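Local coordinates for 70 kDa peptidylprolyl isomerase, putative (Plasmodium falciparum, PDB 2FBN), which probably acts as an FK506-binding peptidylprolyl isomerase whose C-terminal tetratricopeptide repeat domain, the part described here, interacts with the C-terminal pentapeptide of Hsp90, at residues A[24-27]-A[28-31]; A[37-40]-A[41-44]; A[92-95]-A[96-100]; A[135-138]-A[139-142]; A[164-167]-A[168-172]. All blocks are in the same frame, centred on the assembly; numbering follows the deposited sequence.

Interaction 1: residues A[24-27]-A[28-31]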
loop_
_atom_site.group_PDB
_atom_site.type_symbol
_atom_site.label_atom_id
_atom_site.label_comp_id
_atom_site.label_asym_id
_atom_site.label_seq_id
_atom_site.Cartn_x
_atom_site.Cartn_y
_atom_site.Cartn_z
ATOM N N LYS A 24 -5.515 22.302 7.608
ATOM C CA LYS A 24 -6.684 21.786 6.898
ATOM C C LYS A 24 -6.334 20.772 5.813
ATOM O O LYS A 24 -7.181 19.969 5.424
ATOM C CB LYS A 24 -7.465 22.934 6.255
ATOM C CG LYS A 24 -8.239 23.801 7.250
ATOM C CD LYS A 24 -8.841 25.020 6.556
ATOM C CE LYS A 24 -7.766 26.037 6.177
ATOM N NZ LYS A 24 -8.337 27.314 5.664
ATOM N N SER A 25 -5.104 20.833 5.306
ATOM C CA SER A 25 -4.642 19.847 4.319
ATOM C C SER A 25 -3.126 19.701 4.402
ATOM O O SER A 25 -2.463 20.413 5.153
ATOM C CB SER A 25 -5.064 20.261 2.905
ATOM O OG SER A 25 -4.176 21.239 2.394
ATOM N N ILE A 26 -2.567 18.784 3.613
ATOM C CA ILE A 26 -1.125 18.602 3.624
ATOM C C ILE A 26 -0.362 19.862 3.140
ATOM O O ILE A 26 0.810 20.052 3.458
ATOM C CB ILE A 26 -0.716 17.333 2.822
ATOM C CG1 ILE A 26 0.701 16.860 3.202
ATOM C CG2 ILE A 26 -0.838 17.581 1.320
ATOM C CD1 ILE A 26 0.826 16.398 4.665
ATOM N N TYR A 27 -1.041 20.730 2.388
ATOM C CA TYR A 27 -0.442 21.969 1.904
ATOM C C TYR A 27 0.110 22.825 3.058
ATOM O O TYR A 27 1.096 23.566 2.890
ATOM C CB TYR A 27 -1.480 22.771 1.107
ATOM C CG TYR A 27 -0.878 23.919 0.322
ATOM C CD1 TYR A 27 -0.444 23.739 -0.991
ATOM C CD2 TYR A 27 -0.747 25.186 0.896
ATOM C CE1 TYR A 27 0.108 24.794 -1.729
ATOM C CE2 TYR A 27 -0.183 26.243 0.178
ATOM C CZ TYR A 27 0.242 26.034 -1.129
ATOM O OH TYR A 27 0.784 27.094 -1.835
ATOM N N ASP A 28 -0.519 22.690 4.223
ATOM C CA ASP A 28 -0.267 23.588 5.351
ATOM C C ASP A 28 0.975 23.235 6.180
ATOM O O ASP A 28 1.309 23.962 7.120
ATOM C CB ASP A 28 -1.503 23.655 6.255
ATOM C CG ASP A 28 -2.713 24.269 5.562
ATOM O OD1 ASP A 28 -2.522 25.209 4.761
ATOM O OD2 ASP A 28 -3.845 23.792 5.823
ATOM N N TYR A 29 1.659 22.150 5.820
ATOM C CA TYR A 29 2.833 21.667 6.565
ATOM C C TYR A 29 4.160 21.897 5.837
ATOM O O TYR A 29 4.293 21.569 4.646
ATOM C CB TYR A 29 2.690 20.166 6.836
ATOM C CG TYR A 29 1.562 19.790 7.751
ATOM C CD1 TYR A 29 1.801 19.529 9.099
ATOM C CD2 TYR A 29 0.252 19.680 7.272
ATOM C CE1 TYR A 29 0.759 19.173 9.951
ATOM C CE2 TYR A 29 -0.788 19.336 8.108
ATOM C CZ TYR A 29 -0.530 19.079 9.443
ATOM O OH TYR A 29 -1.573 18.731 10.265
ATOM N N THR A 30 5.134 22.456 6.557
ATOM C CA THR A 30 6.517 22.494 6.090
ATOM C C THR A 30 7.091 21.089 6.236
ATOM O O THR A 30 6.513 20.255 6.944
ATOM C CB THR A 30 7.396 23.435 6.929
ATOM O OG1 THR A 30 7.524 22.896 8.253
ATOM C CG2 THR A 30 6.781 24.859 6.996
ATOM N N ASP A 31 8.227 20.832 5.585
ATOM C CA ASP A 31 8.874 19.518 5.708
ATOM C C ASP A 31 9.230 19.182 7.151
ATOM O O ASP A 31 9.059 18.045 7.602
ATOM C CB ASP A 31 10.124 19.429 4.840
ATOM C CG ASP A 31 9.815 19.542 3.359
ATOM O OD1 ASP A 31 8.624 19.590 2.992
ATOM O OD2 ASP A 31 10.775 19.584 2.560
HETATM O O HOH W 1 -5.057 23.661 3.060
#
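Asp28 turns its CG away from its own carbonyl carbon and beside its backbone N (chi1 -64°), which sends the carboxylate back along the chain to the amides of Lys24 and Ser25. The short 3-10 turn here, with an ST turn at its start, precedes helix 31-50 and illustrates how one acidic side chain can organise a short irregular lead-in. OD2 of Asp28 does the gripping: it takes the N-H of Lys24 at 2.9 Å on its anti lone pair, while the N-H of Ser25 comes at 3.3 Å from above the carboxylate plane. A water donates to the same OD2, so that three donors hold this one oxygen, and the water lies 2.7 Å from Ser25 OG, with which it also pairs. That hydroxyl in turn accepts from Tyr27 N, the bond that defines the ST turn. The main chain closes the turn itself, Asp28 N donating to Ser25 O and Tyr29 N to Ile26 O. Tyr29 brings its ring edge, in plane, against the carbonyl oxygens of Ser25 and Ile26, and CD1 of Ile26 packs against CD2 of Tyr29 at 4.2 Å. Beyond the turn, Phe67 meets the Tyr29 ring edge-to-face and Lys23 makes a cation-pi contact with it. Ile26 makes backbone hydrogen bonds to the second subunit, whose Phe135 packs against Ser25 and whose Gly136 packs against Ile26 and Tyr27. The nearest approach of the Tyr29 ring to the turn is CD2, 3.5 Å from Ser25 O.

Interaction 2: residues A[37-40]-A[41-44]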
loop_
_atom_site.group_PDB
_atom_site.type_symbol
_atom_site.label_atom_id
_atom_site.label_comp_id
_atom_site.label_asym_id
_atom_site.label_seq_id
_atom_site.Cartn_x
_atom_site.Cartn_y
_atom_site.Cartn_z
ATOM N N SER A 37 4.989 15.993 13.053
ATOM C CA SER A 37 3.636 15.459 13.161
ATOM C C SER A 37 3.638 13.939 12.981
ATOM O O SER A 37 2.955 13.227 13.713
ATOM C CB SER A 37 2.685 16.125 12.164
ATOM O OG SER A 37 2.617 17.537 12.366
ATOM N N ALA A 38 4.401 13.454 12.003
ATOM C CA ALA A 38 4.516 11.998 11.786
ATOM C C ALA A 38 5.058 11.300 13.046
ATOM O O ALA A 38 4.531 10.272 13.475
ATOM C CB ALA A 38 5.398 11.688 10.573
ATOM N N PHE A 39 6.088 11.881 13.657
ATOM C CA PHE A 39 6.645 11.306 14.887
ATOM C C PHE A 39 5.567 11.274 15.988
ATOM O O PHE A 39 5.356 10.249 16.633
ATOM C CB PHE A 39 7.875 12.087 15.347
ATOM C CG PHE A 39 8.467 11.567 16.630
ATOM C CD1 PHE A 39 9.367 10.512 16.615
ATOM C CD2 PHE A 39 8.115 12.133 17.849
ATOM C CE1 PHE A 39 9.920 10.022 17.807
ATOM C CE2 PHE A 39 8.653 11.644 19.050
ATOM C CZ PHE A 39 9.545 10.591 19.024
ATOM N N ASP A 40 4.869 12.393 16.167
ATOM C CA ASP A 40 3.866 12.526 17.223
ATOM C C ASP A 40 2.714 11.546 17.032
ATOM O O ASP A 40 2.246 10.904 17.992
ATOM C CB ASP A 40 3.321 13.949 17.259
ATOM C CG ASP A 40 4.316 14.952 17.828
ATOM O OD1 ASP A 40 5.314 14.540 18.474
ATOM O OD2 ASP A 40 4.079 16.160 17.607
ATOM N N ILE A 41 2.256 11.426 15.786
ATOM C CA ILE A 41 1.157 10.521 15.464
ATOM C C ILE A 41 1.594 9.051 15.650
ATOM O O ILE A 41 0.815 8.230 16.156
ATOM C CB ILE A 41 0.581 10.822 14.056
ATOM C CG1 ILE A 41 -0.071 12.221 14.079
ATOM C CG2 ILE A 41 -0.443 9.757 13.637
ATOM C CD1 ILE A 41 -0.258 12.852 12.722
ATOM N N LYS A 42 2.837 8.744 15.276
ATOM C CA LYS A 42 3.410 7.421 15.526
ATOM C C LYS A 42 3.339 7.099 17.030
ATOM O O LYS A 42 2.932 6.008 17.411
ATOM C CB LYS A 42 4.856 7.326 15.016
ATOM C CG LYS A 42 5.496 5.948 15.244
ATOM C CD LYS A 42 7.014 6.026 15.393
ATOM C CE LYS A 42 7.454 7.007 16.469
ATOM N NZ LYS A 42 8.627 6.510 17.239
ATOM N N GLU A 43 3.711 8.061 17.873
ATOM C CA GLU A 43 3.647 7.838 19.322
ATOM C C GLU A 43 2.209 7.562 19.793
ATOM O O GLU A 43 1.985 6.705 20.646
ATOM C CB GLU A 43 4.288 8.995 20.102
ATOM C CG GLU A 43 5.764 9.227 19.780
ATOM C CD GLU A 43 6.695 8.201 20.385
ATOM O OE1 GLU A 43 6.868 7.123 19.770
ATOM O OE2 GLU A 43 7.281 8.480 21.467
ATOM N N GLU A 44 1.234 8.257 19.218
ATOM C CA GLU A 44 -0.176 7.972 19.502
ATOM C C GLU A 44 -0.553 6.535 19.137
ATOM O O GLU A 44 -1.316 5.873 19.858
ATOM C CB GLU A 44 -1.089 8.914 18.732
ATOM C CG GLU A 44 -1.019 10.374 19.166
ATOM C CD GLU A 44 -1.958 11.234 18.355
ATOM O OE1 GLU A 44 -3.178 10.949 18.341
ATOM O OE2 GLU A 44 -1.480 12.200 17.733
#
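The ring of Phe39 receives Glu43 over one face: CG of Glu43 stands 4.2 Å from the ring centroid, 25° off the normal, in a CH-pi contact. The carboxylate of Glu43 continues over the ring, its plane stacked at 29° to it, while OD1 of Asp40, which has a weak hydrogen bond with Gln36 NE2, lies in plane at the ring edge. Lys42 approaches obliquely, its NZ 3.8 Å from CE1 of Phe39. The phenylalanine holds its CG opposite the backbone N (chi1 178°), a setting that carries the ring forward along the helix to the residues three and four places on. Lys42 NZ and Glu43 OE1 form a salt bridge of 3.1 Å beside the ring, the nitrogen coming from above the carboxylate plane. This cluster occupies a partly exposed side of helix 31-50 in the all-helical TPR domain, with Phe39 and Lys42 also touching helix 77-100, and exemplifies i to i+4 packing between an aromatic and the methylene part of an acidic chain. Beneath it run regular alpha-helical bonds, among them Glu43 N to Phe39 O at 3.0 Å. Elsewhere Ile41 folds CG1 to 3.2 Å from Ser37 O, and its side chain packs on Phe67. Glu44 reaches Lys60 in a salt bridge, and Ser37 OG bonds to Glu33 O.

Interaction 3: residues A[92-95]-A[96-100]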
loop_
_atom_site.group_PDB
_atom_site.type_symbol
_atom_site.label_atom_id
_atom_site.label_comp_id
_atom_site.label_asym_id
_atom_site.label_seq_id
_atom_site.Cartn_x
_atom_site.Cartn_y
_atom_site.Cartn_z
ATOM N N LEU A 92 7.004 -1.459 10.636
ATOM C CA LEU A 92 7.199 -2.610 11.513
ATOM C C LEU A 92 5.983 -2.809 12.417
ATOM O O LEU A 92 5.442 -3.923 12.534
ATOM C CB LEU A 92 8.449 -2.440 12.368
ATOM C CG LEU A 92 9.804 -2.790 11.781
ATOM C CD1 LEU A 92 10.877 -2.310 12.747
ATOM C CD2 LEU A 92 9.899 -4.304 11.576
ATOM N N ASN A 93 5.558 -1.727 13.071
ATOM C CA ASN A 93 4.413 -1.786 13.980
ATOM C C ASN A 93 3.147 -2.189 13.224
ATOM O O ASN A 93 2.345 -2.974 13.721
ATOM C CB ASN A 93 4.216 -0.473 14.749
ATOM C CG ASN A 93 5.410 -0.123 15.627
ATOM O OD1 ASN A 93 6.265 -0.975 15.897
ATOM N ND2 ASN A 93 5.500 1.140 16.037
ATOM N N LEU A 94 2.967 -1.668 12.007
ATOM C CA LEU A 94 1.815 -2.083 11.222
ATOM C C LEU A 94 1.877 -3.589 10.921
ATOM O O LEU A 94 0.860 -4.293 10.982
ATOM C CB LEU A 94 1.727 -1.268 9.938
ATOM C CG LEU A 94 1.118 0.135 10.076
ATOM C CD1 LEU A 94 1.403 0.918 8.823
ATOM C CD2 LEU A 94 -0.403 0.076 10.378
ATOM N N ALA A 95 3.068 -4.089 10.605
ATOM C CA ALA A 95 3.190 -5.526 10.324
ATOM C C ALA A 95 2.747 -6.335 11.552
ATOM O O ALA A 95 1.958 -7.279 11.432
ATOM C CB ALA A 95 4.596 -5.871 9.917
ATOM N N THR A 96 3.232 -5.944 12.730
ATOM C CA THR A 96 2.756 -6.549 13.991
ATOM C C THR A 96 1.230 -6.483 14.138
ATOM O O THR A 96 0.573 -7.499 14.407
ATOM C CB THR A 96 3.432 -5.905 15.215
ATOM O OG1 THR A 96 4.858 -5.931 15.036
ATOM C CG2 THR A 96 3.044 -6.645 16.494
ATOM N N CYS A 97 0.656 -5.295 13.930
ATOM C CA CYS A 97 -0.777 -5.105 14.063
ATOM C C CYS A 97 -1.531 -6.051 13.148
ATOM O O CYS A 97 -2.467 -6.723 13.539
ATOM C CB CYS A 97 -1.171 -3.653 13.751
ATOM S SG CYS A 97 -0.665 -2.506 15.066
ATOM N N TYR A 98 -1.091 -6.114 11.903
ATOM C CA TYR A 98 -1.791 -6.937 10.938
ATOM C C TYR A 98 -1.619 -8.444 11.204
ATOM O O TYR A 98 -2.554 -9.212 10.997
ATOM C CB TYR A 98 -1.350 -6.537 9.544
ATOM C CG TYR A 98 -1.942 -5.218 9.078
ATOM C CD1 TYR A 98 -3.322 -4.985 9.130
ATOM C CD2 TYR A 98 -1.116 -4.222 8.551
ATOM C CE1 TYR A 98 -3.875 -3.772 8.650
ATOM C CE2 TYR A 98 -1.660 -3.019 8.071
ATOM C CZ TYR A 98 -3.027 -2.806 8.135
ATOM O OH TYR A 98 -3.553 -1.617 7.649
ATOM N N ASN A 99 -0.437 -8.863 11.662
ATOM C CA ASN A 99 -0.282 -10.261 12.139
ATOM C C ASN A 99 -1.231 -10.592 13.290
ATOM O O ASN A 99 -1.886 -11.639 13.292
ATOM C CB ASN A 99 1.163 -10.563 12.499
ATOM C CG ASN A 99 2.011 -10.887 11.266
ATOM O OD1 ASN A 99 1.478 -11.309 10.225
ATOM N ND2 ASN A 99 3.327 -10.747 11.397
ATOM N N LYS A 100 -1.335 -9.675 14.239
ATOM C CA LYS A 100 -2.286 -9.810 15.344
ATOM C C LYS A 100 -3.729 -9.932 14.848
ATOM O O LYS A 100 -4.483 -10.801 15.309
ATOM C CB LYS A 100 -2.149 -8.637 16.305
ATOM C CG LYS A 100 -0.945 -8.747 17.221
ATOM C CD LYS A 100 -0.680 -7.467 18.026
ATOM C CE LYS A 100 0.270 -7.768 19.191
ATOM N NZ LYS A 100 -0.417 -8.595 20.263
HETATM O O HOH W 2 6.404 -3.911 15.908
#
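This is a buried contact between successive turns near the C-terminal end of helix 77-100, close to the centre of the chain, in which Leu94 and Tyr98 pack along one side. The two side chains lie side by side and point the same way, CD2 of Leu94 being 4.1 Å from CE2 of Tyr98. CD2 of Tyr98 also comes to 3.1 Å from Leu94 O, the carbonyl that takes the Tyr98 N-H, which keeps the ring close to the backbone of Leu94. Polar groups gather on another side. A water donates to Asn93 OD1 at 2.9 Å and also pairs with Thr96 OG1, 2.7 Å away. With its hydroxyl placed beside the backbone N (chi1 -52°), Thr96 lets OG1 face back over the preceding turn; OG1 is also hydrogen-bonded to NZ of Lys127 on helix 122-135. Main-chain bonds such as Thr96 N to Leu92 O join the turns. Around this core, Tyr98 meets the His110 ring with planes about 25° apart, and Cys97 packs on Phe49 and Ile58. A helix with different faces packed against helices 31-50, 54-66, 104-117 and 122-135 is what the stacked helical hairpins of a tetratricopeptide repeat produce.

Interaction 4: residues A[135-138]-A[139-142]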
loop_
_atom_site.group_PDB
_atom_site.type_symbol
_atom_site.label_atom_id
_atom_site.label_comp_id
_atom_site.label_asym_id
_atom_site.label_seq_id
_atom_site.Cartn_x
_atom_site.Cartn_y
_atom_site.Cartn_z
ATOM N N PHE A 135 -0.270 -17.167 5.597
ATOM C CA PHE A 135 -1.041 -16.963 4.360
ATOM C C PHE A 135 -0.845 -18.112 3.369
ATOM O O PHE A 135 -1.630 -18.269 2.430
ATOM C CB PHE A 135 -0.691 -15.630 3.680
ATOM C CG PHE A 135 -1.710 -15.198 2.639
ATOM C CD1 PHE A 135 -3.000 -14.842 3.016
ATOM C CD2 PHE A 135 -1.365 -15.151 1.279
ATOM C CE1 PHE A 135 -3.953 -14.431 2.034
ATOM C CE2 PHE A 135 -2.298 -14.721 0.306
ATOM C CZ PHE A 135 -3.594 -14.372 0.696
ATOM N N GLY A 136 0.197 -18.910 3.578
ATOM C CA GLY A 136 0.453 -20.047 2.707
ATOM C C GLY A 136 1.632 -19.915 1.768
ATOM O O GLY A 136 1.887 -20.822 0.958
ATOM N N PHE A 137 2.388 -18.819 1.882
ATOM C CA PHE A 137 3.633 -18.665 1.153
ATOM C C PHE A 137 4.745 -19.380 1.918
ATOM O O PHE A 137 5.665 -18.756 2.461
ATOM C CB PHE A 137 3.964 -17.187 0.929
ATOM C CG PHE A 137 3.077 -16.516 -0.093
ATOM C CD1 PHE A 137 3.103 -16.927 -1.431
ATOM C CD2 PHE A 137 2.240 -15.479 0.281
ATOM C CE1 PHE A 137 2.283 -16.293 -2.405
ATOM C CE2 PHE A 137 1.412 -14.827 -0.681
ATOM C CZ PHE A 137 1.437 -15.253 -2.020
ATOM N N LEU A 138 4.621 -20.707 1.958
ATOM C CA LEU A 138 5.459 -21.545 2.838
ATOM C C LEU A 138 6.934 -21.583 2.483
ATOM O O LEU A 138 7.787 -21.486 3.368
ATOM C CB LEU A 138 4.896 -22.971 2.930
ATOM C CG LEU A 138 3.495 -23.093 3.525
ATOM C CD1 LEU A 138 3.076 -24.558 3.605
ATOM C CD2 LEU A 138 3.401 -22.412 4.894
ATOM N N GLU A 139 7.258 -21.698 1.197
ATOM C CA GLU A 139 8.662 -21.720 0.783
ATOM C C GLU A 139 9.317 -20.367 1.049
ATOM O O GLU A 139 10.426 -20.302 1.566
ATOM C CB GLU A 139 8.782 -22.121 -0.690
ATOM C CG GLU A 139 8.057 -23.415 -0.979
ATOM C CD GLU A 139 8.983 -24.597 -1.086
ATOM O OE1 GLU A 139 8.893 -25.314 -2.116
ATOM O OE2 GLU A 139 9.805 -24.800 -0.161
ATOM N N GLU A 140 8.587 -19.301 0.714
ATOM C CA GLU A 140 8.971 -17.930 1.015
ATOM C C GLU A 140 9.231 -17.751 2.509
ATOM O O GLU A 140 10.282 -17.234 2.913
ATOM C CB GLU A 140 7.878 -16.947 0.568
ATOM C CG GLU A 140 7.724 -16.842 -0.964
ATOM C CD GLU A 140 6.800 -17.904 -1.620
ATOM O OE1 GLU A 140 6.253 -18.837 -0.957
ATOM O OE2 GLU A 140 6.614 -17.777 -2.861
ATOM N N ALA A 141 8.265 -18.179 3.311
ATOM C CA ALA A 141 8.370 -18.057 4.768
ATOM C C ALA A 141 9.597 -18.795 5.310
ATOM O O ALA A 141 10.316 -18.288 6.189
ATOM C CB ALA A 141 7.122 -18.584 5.420
ATOM N N LYS A 142 9.842 -19.990 4.786
ATOM C CA LYS A 142 10.990 -20.770 5.252
ATOM C C LYS A 142 12.283 -19.996 5.012
ATOM O O LYS A 142 13.172 -19.975 5.872
ATOM C CB LYS A 142 11.014 -22.141 4.578
ATOM C CG LYS A 142 12.147 -23.024 5.076
ATOM C CD LYS A 142 12.032 -24.414 4.525
ATOM C CE LYS A 142 13.274 -25.219 4.884
ATOM N NZ LYS A 142 13.301 -26.487 4.108
#
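The connection between two antiparallel helices of a tetratricopeptide repeat is the element here: helix 122-135 ends in a Schellman motif at Gly136, and Phe137 occupies the N-cap position of helix 138-151. Positive phi at the glycine (108°) turns the chain out of the first helix, and Phe137 then sits at the centre of an inverse gamma turn whose Leu138 N to Gly136 O bond is weak. Across the cap, Glu140 folds back on Phe137. A bend at its second torsion (chi2 85°) swings the carboxylate toward the start of the helix. There OE1 of Glu140 lies 3.3 Å from C of Phe137, and also near CB of Phe137. The same oxygen sits at the edge of the Phe137 ring, near its plane, with ring and carboxylate planes 77° apart. Backbone bonds then start the helix, Ala141 N donating to Phe137 O at 2.8 Å and Lys142 N to Leu138 O at 2.9 Å. Ala141 also sets its CB 3.3 Å from Phe137 O. OE2 of Glu139 makes a salt bridge with NH2 of Arg173, and His70 of the second subunit meets the Phe137 ring edge-to-face. The carboxylate of Glu140, near the first turn, meets Phe137 by van der Waals contact rather than a bond; the helix N terminus would probably favour its negative charge.

Interaction 5: residues A[164-167]-A[168-172]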
loop_
_atom_site.group_PDB
_atom_site.type_symbol
_atom_site.label_atom_id
_atom_site.label_comp_id
_atom_site.label_asym_id
_atom_site.label_seq_id
_atom_site.Cartn_x
_atom_site.Cartn_y
_atom_site.Cartn_z
ATOM N N LEU A 164 7.457 -24.143 13.065
ATOM C CA LEU A 164 6.070 -24.272 12.623
ATOM C C LEU A 164 6.065 -24.247 11.083
ATOM O O LEU A 164 5.392 -25.048 10.443
ATOM C CB LEU A 164 5.215 -23.135 13.192
ATOM C CG LEU A 164 3.739 -23.099 12.769
ATOM C CD1 LEU A 164 3.028 -24.415 13.059
ATOM C CD2 LEU A 164 3.024 -21.937 13.451
ATOM N N CYS A 165 6.850 -23.338 10.513
ATOM C CA CYS A 165 6.933 -23.234 9.055
ATOM C C CYS A 165 7.319 -24.566 8.422
ATOM O O CYS A 165 6.665 -25.034 7.493
ATOM C CB CYS A 165 7.912 -22.147 8.634
ATOM S SG CYS A 165 7.683 -21.748 6.871
ATOM N N VAL A 166 8.374 -25.184 8.945
ATOM C CA VAL A 166 8.868 -26.468 8.417
ATOM C C VAL A 166 7.819 -27.580 8.585
ATOM O O VAL A 166 7.614 -28.405 7.685
ATOM C CB VAL A 166 10.232 -26.829 9.076
ATOM C CG1 VAL A 166 10.659 -28.260 8.741
ATOM C CG2 VAL A 166 11.294 -25.837 8.628
ATOM N N ASN A 167 7.134 -27.568 9.728
ATOM C CA ASN A 167 6.025 -28.493 9.987
ATOM C C ASN A 167 4.921 -28.343 8.935
ATOM O O ASN A 167 4.465 -29.321 8.354
ATOM C CB ASN A 167 5.479 -28.267 11.404
ATOM C CG ASN A 167 4.334 -29.193 11.758
ATOM O OD1 ASN A 167 3.194 -28.953 11.376
ATOM N ND2 ASN A 167 4.631 -30.248 12.527
ATOM N N LYS A 168 4.490 -27.103 8.711
ATOM C CA LYS A 168 3.489 -26.790 7.705
ATOM C C LYS A 168 3.914 -27.226 6.304
ATOM O O LYS A 168 3.109 -27.794 5.559
ATOM C CB LYS A 168 3.229 -25.282 7.711
ATOM C CG LYS A 168 2.420 -24.821 8.910
ATOM C CD LYS A 168 2.145 -23.321 8.829
ATOM C CE LYS A 168 1.082 -22.900 9.815
ATOM N NZ LYS A 168 -0.288 -23.116 9.261
ATOM N N LEU A 169 5.169 -26.954 5.951
ATOM C CA LEU A 169 5.681 -27.250 4.613
ATOM C C LEU A 169 5.759 -28.759 4.371
ATOM O O LEU A 169 5.378 -29.242 3.306
ATOM C CB LEU A 169 7.031 -26.571 4.378
ATOM C CG LEU A 169 7.654 -26.563 2.976
ATOM C CD1 LEU A 169 6.743 -25.914 1.911
ATOM C CD2 LEU A 169 9.006 -25.875 3.035
ATOM N N LYS A 170 6.214 -29.505 5.375
ATOM C CA LYS A 170 6.230 -30.972 5.281
ATOM C C LYS A 170 4.814 -31.556 5.123
ATOM O O LYS A 170 4.603 -32.463 4.317
ATOM C CB LYS A 170 6.999 -31.591 6.458
ATOM C CG LYS A 170 8.504 -31.244 6.438
ATOM C CD LYS A 170 9.370 -32.107 7.380
ATOM C CE LYS A 170 9.381 -31.574 8.812
ATOM N NZ LYS A 170 10.497 -32.126 9.659
ATOM N N GLU A 171 3.846 -31.023 5.864
ATOM C CA GLU A 171 2.442 -31.403 5.680
ATOM C C GLU A 171 1.938 -31.041 4.272
ATOM O O GLU A 171 1.356 -31.880 3.587
ATOM C CB GLU A 171 1.545 -30.798 6.776
ATOM C CG GLU A 171 0.038 -31.050 6.585
ATOM C CD GLU A 171 -0.782 -30.993 7.880
ATOM O OE1 GLU A 171 -1.923 -30.465 7.843
ATOM O OE2 GLU A 171 -0.311 -31.486 8.934
ATOM N N ALA A 172 2.182 -29.802 3.845
ATOM C CA ALA A 172 1.686 -29.302 2.550
ATOM C C ALA A 172 2.181 -30.136 1.373
ATOM O O ALA A 172 1.423 -30.408 0.430
ATOM C CB ALA A 172 2.070 -27.843 2.352
#
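Lys170 begins its run along the helix surface with CB 3.5 Å from the carbonyl oxygen of Val166, one turn back. CG of Lys170 comes closer, 3.2 Å from Val166 O, before CD draws off. A bend at the third torsion (chi3 -84°) then turns the chain over the valine: CE of Lys170 lands 3.6 Å from CG1 of Val166, and NZ lies 4.0 Å from the same methyl. The ammonium thus ends beside an apolar branch, and it is CE, not the whole chain, that packs on the methyl, an i to i+4 pairing along the helix. Lys168 does much the same with Leu164, where CG of Leu164 meets CE of Lys168 at 4.0 Å after CG of Lys168 has passed 3.4 Å from Leu164 O. Beneath both pairs run regular alpha-helical backbone bonds, among them Lys168 N to Leu164 O. Helix 156-173 closes the helical array of this C-terminal part of the TPR domain. Leu164, Cys165 and Lys168 touch Met133 of helix 122-135, Cys165 and Leu169 pack on helix 138-151, and Leu169 and Ala172 rest against Tyr27 of the second subunit.

Overall arrangement
From the N terminus the five contacts follow one another in series; none nests within or crosses another, and each closes only a local turn. Interaction 1 shapes the loop before helix 31-50 and touches interaction 2 on that helix, through Tyr29 and Ser37. Interaction 3 stands nearer the centre of the chain, on helix 77-100, its centre about 17 Å from those of interactions 2 and 4. Interaction 4 joins helices 122-135 and 138-151, and interaction 5, on helix 156-173, touches it where Cys165 meets Leu138, Ala141 and Lys142. Interactions 1 and 4 lie on opposite sides of the chain's centre, yet 1, 4 and 5 all meet the second subunit.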